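Local coordinates for protein nisin leader peptide-processing serine protease NisP (Lactococcus lactis subsp. lactis, PDB 4MZD) that probably cleaves the leader peptide from the nisin precursor as a subtilisin-like serine endopeptidase, the step that releases the mature antibiotic, at residues 325-329 and 330-334. Residues are numbered along the deposited sequence; the frame is centred on the assembly and turned at random.
Sequences KFVSQ and GYYLK
F326 and V327 give their carbonyls to the chain as it leaves the helix: G330, at positive phi, donates its N-H to V327 O, N to O 3.0 Å, and Y331 N makes a weak bond to F326 O. Together they form a Schellman motif that ends helix 316-328. The V327 bond arrives well above the carbonyl plane.

Beyond the turn the two tyrosines part around F326. The phenyl ring reaches forward beneath Y331 and Y332 because chi1 is near 180°, and there CD1 meets Y331 CB at 3.4 Å and CE2 meets Y332 CB at 3.5 Å; the backbone N of Y332 sits over one face, toward the rim. The Y331 ring runs back along the helix end instead. K325 O lies at its edge, and the extended Q329 side chain runs beside it, amide and ring planes 26° apart, bringing OE1 to 3.3 Å from Y331 CE2. Y332 goes the other way: its chi1 of 64° sets CG between N and the carbonyl carbon, and the ring edge faces V327 O, 3.4 Å from CE2.

The turn lies on a surface excursion of the subtilase domain, away from the predicted catalytic triad. Further back on helix 316-328, F318 meets F326 edge-to-face and Y321 stacks on the Y331 ring. W336, just ahead of the 337-340/346-349 hairpin, meets the F326 ring, and Y348 on strand 346-349 meets Y332 edge-to-face.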
# COMPACT_ATOMS: atom_id res chain seq x y z
N LYS A 325 -15.00 10.74 22.32
CA LYS A 325 -15.82 9.55 22.52
C LYS A 325 -15.24 8.34 21.79
O LYS A 325 -15.31 7.22 22.29
CB LYS A 325 -17.26 9.82 22.06
CG LYS A 325 -18.19 8.61 22.08
CD LYS A 325 -19.65 9.01 21.84
CE LYS A 325 -20.53 7.78 21.63
NZ LYS A 325 -21.97 8.15 21.46
N PHE A 326 -14.69 8.57 20.61
CA PHE A 326 -14.02 7.52 19.85
C PHE A 326 -12.97 6.84 20.71
O PHE A 326 -12.85 5.62 20.74
CB PHE A 326 -13.38 8.12 18.59
CG PHE A 326 -12.67 7.12 17.71
CD1 PHE A 326 -13.38 6.22 16.93
CD2 PHE A 326 -11.28 7.09 17.66
CE1 PHE A 326 -12.72 5.31 16.13
CE2 PHE A 326 -10.62 6.18 16.85
CZ PHE A 326 -11.34 5.29 16.08
N VAL A 327 -12.20 7.66 21.42
CA VAL A 327 -11.13 7.15 22.26
C VAL A 327 -11.68 6.65 23.60
O VAL A 327 -11.40 5.52 24.00
CB VAL A 327 -10.03 8.21 22.47
CG1 VAL A 327 -8.98 7.70 23.44
CG2 VAL A 327 -9.39 8.58 21.15
N SER A 328 -12.46 7.47 24.29
CA SER A 328 -12.91 7.10 25.63
C SER A 328 -13.82 5.87 25.65
O SER A 328 -13.85 5.13 26.64
CB SER A 328 -13.60 8.28 26.32
OG SER A 328 -14.90 8.48 25.81
N GLN A 329 -14.56 5.64 24.58
CA GLN A 329 -15.44 4.47 24.51
C GLN A 329 -14.78 3.29 23.79
O GLN A 329 -15.40 2.25 23.60
CB GLN A 329 -16.79 4.82 23.89
CG GLN A 329 -17.59 5.83 24.70
CD GLN A 329 -19.00 6.03 24.19
OE1 GLN A 329 -19.44 5.37 23.25
NE2 GLN A 329 -19.73 6.95 24.81
N GLY A 330 -13.52 3.46 23.38
CA GLY A 330 -12.72 2.37 22.85
C GLY A 330 -13.06 1.91 21.45
O GLY A 330 -12.72 0.78 21.07
N TYR A 331 -13.70 2.77 20.65
CA TYR A 331 -14.03 2.41 19.28
C TYR A 331 -12.79 2.03 18.48
O TYR A 331 -12.85 1.16 17.60
CB TYR A 331 -14.76 3.55 18.58
CG TYR A 331 -16.22 3.70 18.98
CD1 TYR A 331 -17.20 2.96 18.34
CD2 TYR A 331 -16.60 4.56 20.00
CE1 TYR A 331 -18.53 3.08 18.70
CE2 TYR A 331 -17.92 4.69 20.37
CZ TYR A 331 -18.88 3.94 19.71
OH TYR A 331 -20.20 4.06 20.07
N TYR A 332 -11.67 2.69 18.77
CA TYR A 332 -10.45 2.45 18.01
C TYR A 332 -9.98 1.00 18.09
O TYR A 332 -9.29 0.53 17.19
CB TYR A 332 -9.32 3.39 18.47
CG TYR A 332 -8.90 3.16 19.90
CD1 TYR A 332 -7.87 2.28 20.21
CD2 TYR A 332 -9.54 3.81 20.94
CE1 TYR A 332 -7.49 2.07 21.52
CE2 TYR A 332 -9.18 3.60 22.25
CZ TYR A 332 -8.15 2.72 22.53
OH TYR A 332 -7.78 2.51 23.84
N LEU A 333 -10.33 0.29 19.17
CA LEU A 333 -9.86 -1.08 19.35
C LEU A 333 -10.32 -2.01 18.23
O LEU A 333 -9.61 -2.94 17.86
CB LEU A 333 -10.32 -1.64 20.69
CG LEU A 333 -9.75 -0.95 21.93
CD1 LEU A 333 -10.57 -1.30 23.16
CD2 LEU A 333 -8.29 -1.34 22.12
N LYS A 334 -11.51 -1.75 17.71
CA LYS A 334 -12.05 -2.55 16.63
C LYS A 334 -12.05 -1.83 15.29
O LYS A 334 -12.11 -2.47 14.24
CB LYS A 334 -13.47 -3.02 16.95
CG LYS A 334 -13.55 -3.93 18.16
CD LYS A 334 -14.93 -4.55 18.31
CE LYS A 334 -16.03 -3.50 18.25
NZ LYS A 334 -16.42 -3.16 16.86